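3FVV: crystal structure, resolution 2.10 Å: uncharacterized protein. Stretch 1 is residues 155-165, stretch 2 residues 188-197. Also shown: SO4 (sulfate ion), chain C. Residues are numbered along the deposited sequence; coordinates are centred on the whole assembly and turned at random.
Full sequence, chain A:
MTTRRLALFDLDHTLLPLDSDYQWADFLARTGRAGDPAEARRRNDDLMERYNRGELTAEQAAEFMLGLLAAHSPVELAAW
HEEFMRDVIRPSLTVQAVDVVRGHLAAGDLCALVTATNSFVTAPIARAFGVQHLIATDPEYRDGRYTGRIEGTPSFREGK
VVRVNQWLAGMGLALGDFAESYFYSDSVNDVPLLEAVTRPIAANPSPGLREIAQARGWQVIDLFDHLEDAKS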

ATOM      1  N   SER A 155      -3.223   1.131   7.978  1.00 16.84           N
ATOM      2  CA  SER A 155      -4.017   1.197   6.753  1.00 16.78           C
ATOM      3  C   SER A 155      -4.125  -0.218   6.189  1.00 15.87           C
ATOM      4  O   SER A 155      -3.573  -0.574   5.160  1.00 14.06           O
ATOM      5  CB  SER A 155      -3.405   2.193   5.786  1.00 16.17           C
ATOM      6  OG  SER A 155      -4.376   2.539   4.833  1.00 17.81           O
ATOM      7  N   PHE A 156      -4.844  -1.025   6.947  1.00 16.26           N
ATOM      8  CA  PHE A 156      -4.939  -2.468   6.683  1.00 16.49           C
ATOM      9  C   PHE A 156      -6.316  -2.957   7.077  1.00 15.99           C
ATOM     10  O   PHE A 156      -6.819  -2.651   8.156  1.00 14.11           O
ATOM     11  CB  PHE A 156      -3.841  -3.218   7.422  1.00 15.94           C
ATOM     12  CG  PHE A 156      -3.865  -4.703   7.213  1.00 15.68           C
ATOM     13  CD1 PHE A 156      -3.544  -5.242   6.011  1.00 18.19           C
ATOM     14  CD2 PHE A 156      -4.181  -5.564   8.281  1.00 16.85           C
ATOM     15  CE1 PHE A 156      -3.560  -6.647   5.808  1.00 20.04           C
ATOM     16  CE2 PHE A 156      -4.168  -6.950   8.132  1.00 17.80           C
ATOM     17  CZ  PHE A 156      -3.852  -7.497   6.869  1.00 19.36           C
ATOM     18  N   ARG A 157      -6.930  -3.682   6.161  1.00 16.47           N
ATOM     19  CA  ARG A 157      -8.270  -4.173   6.363  1.00 18.33           C
ATOM     20  C   ARG A 157      -9.247  -3.053   6.749  1.00 17.38           C
ATOM     21  O   ARG A 157      -9.382  -2.072   6.027  1.00 17.49           O
ATOM     22  CB  ARG A 157      -8.260  -5.297   7.403  1.00 18.53           C
ATOM     23  CG  ARG A 157      -7.483  -6.469   6.975  1.00 23.00           C
ATOM     24  CD  ARG A 157      -7.786  -7.665   7.860  1.00 27.84           C
ATOM     25  NE  ARG A 157      -7.220  -8.874   7.254  1.00 35.09           N
ATOM     26  CZ  ARG A 157      -6.422  -9.767   7.872  1.00 38.43           C
ATOM     27  NH1 ARG A 157      -6.086  -9.636   9.162  1.00 41.86           N
ATOM     28  NH2 ARG A 157      -5.956 -10.832   7.202  1.00 38.41           N
ATOM     29  N   GLU A 158      -9.928  -3.205   7.886  1.00 17.46           N
ATOM     30  CA  GLU A 158     -10.910  -2.221   8.315  1.00 18.01           C
ATOM     31  C   GLU A 158     -10.223  -0.879   8.602  1.00 17.16           C
ATOM     32  O   GLU A 158     -10.864   0.157   8.587  1.00 15.41           O
ATOM     33  CB  GLU A 158     -11.710  -2.665   9.588  1.00 19.80           C
ATOM     34  CG  GLU A 158     -11.909  -4.201   9.823  1.00 25.47           C
ATOM     35  CD  GLU A 158     -10.737  -4.869  10.632  1.00 35.42           C
ATOM     36  OE1 GLU A 158     -10.477  -4.484  11.819  1.00 42.85           O
ATOM     37  OE2 GLU A 158     -10.089  -5.813  10.100  1.00 40.50           O
ATOM     38  N   GLY A 159      -8.924  -0.906   8.945  1.00 16.28           N
ATOM     39  CA  GLY A 159      -8.179   0.332   9.150  1.00 15.93           C
ATOM     40  C   GLY A 159      -8.123   1.225   7.921  1.00 15.65           C
ATOM     41  O   GLY A 159      -8.029   2.452   8.050  1.00 15.67           O
ATOM     42  N   LYS A 160      -8.147   0.639   6.722  1.00 15.32           N
ATOM     43  CA  LYS A 160      -8.172   1.466   5.523  1.00 14.14           C
ATOM     44  C   LYS A 160      -9.422   2.338   5.536  1.00 14.34           C
ATOM     45  O   LYS A 160      -9.350   3.508   5.147  1.00 13.69           O
ATOM     46  CB  LYS A 160      -8.114   0.641   4.263  1.00 14.22           C
ATOM     47  CG  LYS A 160      -6.782  -0.043   4.062  1.00 13.38           C
ATOM     48  CD  LYS A 160      -6.533  -0.383   2.574  1.00 11.10           C
ATOM     49  CE  LYS A 160      -5.164  -1.029   2.415  1.00 12.89           C
ATOM     50  NZ  LYS A 160      -4.885  -1.431   1.006  1.00 14.79           N
ATOM     51  N   VAL A 161     -10.543   1.803   6.041  1.00 14.77           N
ATOM     52  CA  VAL A 161     -11.793   2.567   6.084  1.00 13.93           C
ATOM     53  C   VAL A 161     -11.695   3.726   7.055  1.00 13.93           C
ATOM     54  O   VAL A 161     -11.957   4.895   6.679  1.00 14.65           O
ATOM     55  CB  VAL A 161     -13.084   1.678   6.310  1.00 15.24           C
ATOM     56  CG1 VAL A 161     -14.388   2.555   6.154  1.00 10.18           C
ATOM     57  CG2 VAL A 161     -13.110   0.518   5.332  1.00 16.42           C
ATOM     58  N   VAL A 162     -11.282   3.432   8.280  1.00 13.46           N
ATOM     59  CA  VAL A 162     -11.046   4.463   9.288  1.00 13.18           C
ATOM     60  C   VAL A 162     -10.091   5.573   8.737  1.00 13.79           C
ATOM     61  O   VAL A 162     -10.417   6.761   8.739  1.00 12.21           O
ATOM     62  CB  VAL A 162     -10.491   3.792  10.599  1.00 13.80           C
ATOM     63  CG1 VAL A 162     -10.072   4.811  11.681  1.00 12.60           C
ATOM     64  CG2 VAL A 162     -11.533   2.831  11.159  1.00 14.87           C
ATOM     65  N   ARG A 163      -8.946   5.164   8.178  1.00 13.38           N
ATOM     66  CA  ARG A 163      -7.963   6.125   7.742  1.00 13.14           C
ATOM     67  C   ARG A 163      -8.486   7.001   6.608  1.00 12.30           C
ATOM     68  O   ARG A 163      -8.241   8.177   6.578  1.00 11.90           O
ATOM     69  CB  ARG A 163      -6.650   5.403   7.334  1.00 13.27           C
ATOM     70  CG  ARG A 163      -5.907   4.870   8.516  1.00 12.81           C
ATOM     71  CD  ARG A 163      -5.225   6.045   9.332  1.00 11.56           C
ATOM     72  NE  ARG A 163      -4.389   6.832   8.427  1.00 11.80           N
ATOM     73  CZ  ARG A 163      -3.153   6.494   8.042  1.00 10.94           C
ATOM     74  NH1 ARG A 163      -2.584   5.406   8.488  1.00 13.37           N
ATOM     75  NH2 ARG A 163      -2.489   7.224   7.154  1.00 12.42           N
ATOM     76  N   VAL A 164      -9.228   6.417   5.682  1.00 12.71           N
ATOM     77  CA  VAL A 164      -9.769   7.170   4.585  1.00 10.92           C
ATOM     78  C   VAL A 164     -10.766   8.187   5.161  1.00 11.94           C
ATOM     79  O   VAL A 164     -10.784   9.358   4.744  1.00 13.23           O
ATOM     80  CB  VAL A 164     -10.459   6.233   3.564  1.00 10.67           C
ATOM     81  CG1 VAL A 164     -11.286   7.046   2.636  1.00  9.24           C
ATOM     82  CG2 VAL A 164      -9.393   5.402   2.761  1.00 12.77           C
ATOM     83  N   ASN A 165     -11.627   7.767   6.096  1.00 12.85           N
ATOM     84  CA  ASN A 165     -12.634   8.731   6.633  1.00 12.91           C
ATOM     85  C   ASN A 165     -11.940   9.861   7.446  1.00 12.71           C
ATOM     86  O   ASN A 165     -12.285  11.072   7.307  1.00 11.16           O
ATOM     87  CB  ASN A 165     -13.755   8.032   7.394  1.00 12.94           C
ATOM     88  CG  ASN A 165     -14.660   7.171   6.482  1.00 14.22           C
ATOM     89  OD1 ASN A 165     -15.031   6.021   6.834  1.00 15.78           O
ATOM     90  ND2 ASN A 165     -15.012   7.710   5.333  1.00  9.83           N
ATOM     91  N   VAL A 188      -8.934  -9.968  -0.728  1.00 16.95           N
ATOM     92  CA  VAL A 188     -10.086 -10.106   0.138  1.00 16.81           C
ATOM     93  C   VAL A 188      -9.872  -9.316   1.410  1.00 16.34           C
ATOM     94  O   VAL A 188     -10.848  -8.938   2.045  1.00 15.50           O
ATOM     95  CB  VAL A 188     -10.447 -11.592   0.446  1.00 18.40           C
ATOM     96  CG1 VAL A 188     -11.595 -11.677   1.424  1.00 18.14           C
ATOM     97  CG2 VAL A 188     -10.844 -12.328  -0.846  1.00 16.68           C
ATOM     98  N   ASN A 189      -8.608  -9.019   1.756  1.00 15.95           N
ATOM     99  CA  ASN A 189      -8.300  -8.118   2.872  1.00 15.07           C
ATOM    100  C   ASN A 189      -8.976  -6.773   2.744  1.00 14.54           C
ATOM    101  O   ASN A 189      -9.265  -6.131   3.734  1.00 14.29           O
ATOM    102  CB  ASN A 189      -6.802  -7.856   2.997  1.00 14.88           C
ATOM    103  CG  ASN A 189      -6.018  -9.011   3.662  1.00 17.36           C
ATOM    104  OD1 ASN A 189      -4.819  -9.197   3.397  1.00 22.71           O
ATOM    105  ND2 ASN A 189      -6.644  -9.706   4.552  1.00 14.93           N
ATOM    106  N   ASP A 190      -9.188  -6.324   1.519  1.00 15.08           N
ATOM    107  CA  ASP A 190      -9.782  -4.999   1.267  1.00 15.26           C
ATOM    108  C   ASP A 190     -11.297  -4.954   0.983  1.00 15.18           C
ATOM    109  O   ASP A 190     -11.850  -3.897   0.577  1.00 15.82           O
ATOM    110  CB  ASP A 190      -9.037  -4.317   0.133  1.00 16.00           C
ATOM    111  CG  ASP A 190      -7.770  -3.611   0.617  1.00 18.89           C
ATOM    112  OD1 ASP A 190      -7.736  -3.316   1.832  1.00 18.57           O
ATOM    113  OD2 ASP A 190      -6.838  -3.370  -0.205  1.00 19.12           O
ATOM    114  N   VAL A 191     -11.999  -6.039   1.252  1.00 14.92           N
ATOM    115  CA  VAL A 191     -13.467  -6.023   1.154  1.00 15.09           C
ATOM    116  C   VAL A 191     -14.046  -4.867   2.014  1.00 15.87           C
ATOM    117  O   VAL A 191     -14.978  -4.196   1.613  1.00 15.91           O
ATOM    118  CB  VAL A 191     -14.046  -7.422   1.541  1.00 15.72           C
ATOM    119  CG1 VAL A 191     -15.661  -7.396   1.814  1.00 15.53           C
ATOM    120  CG2 VAL A 191     -13.594  -8.509   0.497  1.00 13.37           C
ATOM    121  N   PRO A 192     -13.454  -4.578   3.187  1.00 16.26           N
ATOM    122  CA  PRO A 192     -14.028  -3.464   3.941  1.00 16.18           C
ATOM    123  C   PRO A 192     -14.109  -2.153   3.203  1.00 16.54           C
ATOM    124  O   PRO A 192     -15.218  -1.580   3.095  1.00 17.43           O
ATOM    125  CB  PRO A 192     -13.123  -3.374   5.168  1.00 16.56           C
ATOM    126  CG  PRO A 192     -12.760  -4.789   5.443  1.00 16.59           C
ATOM    127  CD  PRO A 192     -12.597  -5.420   4.049  1.00 17.36           C
ATOM    128  N   LEU A 193     -12.996  -1.699   2.602  1.00 15.58           N
ATOM    129  CA  LEU A 193     -13.054  -0.458   1.833  1.00 14.54           C
ATOM    130  C   LEU A 193     -13.822  -0.638   0.485  1.00 15.08           C
ATOM    131  O   LEU A 193     -14.489   0.288   0.005  1.00 14.94           O
ATOM    132  CB  LEU A 193     -11.657   0.129   1.595  1.00 14.59           C
ATOM    133  CG  LEU A 193     -11.635   1.502   0.938  1.00 12.75           C
ATOM    134  CD1 LEU A 193     -12.576   2.454   1.648  1.00 11.11           C
ATOM    135  CD2 LEU A 193     -10.236   2.037   0.942  1.00 14.95           C
ATOM    136  N   LEU A 194     -13.729  -1.815  -0.114  1.00 14.12           N
ATOM    137  CA  LEU A 194     -14.425  -2.053  -1.344  1.00 14.93           C
ATOM    138  C   LEU A 194     -15.940  -1.903  -1.096  1.00 16.05           C
ATOM    139  O   LEU A 194     -16.658  -1.336  -1.922  1.00 17.35           O
ATOM    140  CB  LEU A 194     -14.072  -3.406  -1.938  1.00 14.08           C
ATOM    141  CG  LEU A 194     -12.732  -3.603  -2.641  1.00 14.63           C
ATOM    142  CD1 LEU A 194     -12.501  -5.060  -2.895  1.00 11.77           C
ATOM    143  CD2 LEU A 194     -12.676  -2.800  -3.966  1.00 12.27           C
ATOM    144  N   GLU A 195     -16.395  -2.338   0.074  1.00 17.10           N
ATOM    145  CA  GLU A 195     -17.820  -2.239   0.459  1.00 17.39           C
ATOM    146  C   GLU A 195     -18.277  -0.833   0.783  1.00 17.52           C
ATOM    147  O   GLU A 195     -19.443  -0.531   0.700  1.00 17.08           O
ATOM    148  CB  GLU A 195     -18.092  -3.186   1.635  1.00 18.02           C
ATOM    149  CG  GLU A 195     -18.302  -4.614   1.173  1.00 20.20           C
ATOM    150  CD  GLU A 195     -18.584  -5.579   2.312  1.00 25.39           C
ATOM    151  OE1 GLU A 195     -18.430  -5.176   3.496  1.00 29.79           O
ATOM    152  OE2 GLU A 195     -18.939  -6.750   2.022  1.00 26.71           O
ATOM    153  N   ALA A 196     -17.345   0.036   1.124  1.00 18.50           N
ATOM    154  CA  ALA A 196     -17.643   1.387   1.598  1.00 18.72           C
ATOM    155  C   ALA A 196     -17.879   2.393   0.457  1.00 19.20           C
ATOM    156  O   ALA A 196     -18.598   3.371   0.648  1.00 19.51           O
ATOM    157  CB  ALA A 196     -16.524   1.878   2.510  1.00 18.16           C
ATOM    158  N   VAL A 197     -17.278   2.168  -0.713  1.00 19.29           N
ATOM    159  CA  VAL A 197     -17.313   3.161  -1.774  1.00 18.83           C
ATOM    160  C   VAL A 197     -18.483   2.854  -2.685  1.00 19.29           C
ATOM    161  O   VAL A 197     -19.066   1.798  -2.574  1.00 18.90           O
ATOM    162  CB  VAL A 197     -15.997   3.123  -2.604  1.00 19.45           C
ATOM    163  CG1 VAL A 197     -14.852   3.656  -1.787  1.00 16.22           C
ATOM    164  CG2 VAL A 197     -15.715   1.712  -3.104  1.00 18.03           C
TER
HETATM  165  S   SO4 C 233      -1.407  -3.095   0.090  1.00 25.07           S
HETATM  166  O1  SO4 C 233      -1.128  -2.040  -0.958  1.00 21.78           O
HETATM  167  O2  SO4 C 233      -2.279  -2.601   1.224  1.00 17.15           O
HETATM  168  O3  SO4 C 233      -1.921  -4.237  -0.651  1.00 24.98           O
HETATM  169  O4  SO4 C 233      -0.160  -3.530   0.737  1.00 20.50           O
HETATM  170  O   HOH W   1      -5.907  -4.292   3.679  1.00 13.31           O
HETATM  171  O   HOH W   2     -10.068  -2.444   3.349  1.00 15.74           O

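Two waters, both held by Asp190 OD1, link the backbone of Arg157 to Asp190, and one of them also to Leu193 N. Water 1 accepts from Arg157 N at 2.8 Å and donates to Asp190 OD1 at 2.8 Å. Water 2 donates to Arg157 O at 2.8 Å and to Asp190 OD1 at 2.9 Å, and it accepts from Leu193 N at 3.1 Å. The backbone N and O of Arg157 are thus both linked to one carboxylate oxygen. Arg157 N and Asp190 OD1 themselves lie 4.4 Å apart, which leaves room for the bridging water.

The other carboxylate oxygen makes the direct link. Lys160 NZ donates to Asp190 OD2 at 3.0 Å, and the pair forms a salt bridge. The lysine side chain is extended from chi2 to chi4, which carries its amine to the acid. Lys160 NZ also donates to sulfate O2 at 2.9 Å; the ion probably comes from the crystallisation liquor. Asp190 stands at the N-cap position, but its side chain makes no capping bond.

Nearby, Arg157 has a positive phi of 53°. Arg157 CA makes a CA-H...O contact with Asn189 O at 3.4 Å. The Asn189 side chain also meets the edge of the Arg157 guanidinium, but its amide is probably turned over in the model.

Farther along, the contact becomes apolar. The helix axes approach to 7.8 Å, with 47° between their N-to-C directions. Val161 packs against three residues: Val161 CG2 lies 3.9 Å from Pro192 CB and 4.0 Å from Leu193 CB, and Val161 CG1 lies 4.3 Å from Ala196 CB. The CA-to-CB bond of Leu193 points toward the first stretch. Leu193 CD2 reaches Val164 CG2 at 3.9 Å and Lys160 CB at 4.2 Å. The lysine therefore contributes to both the polar and the apolar parts of the contact.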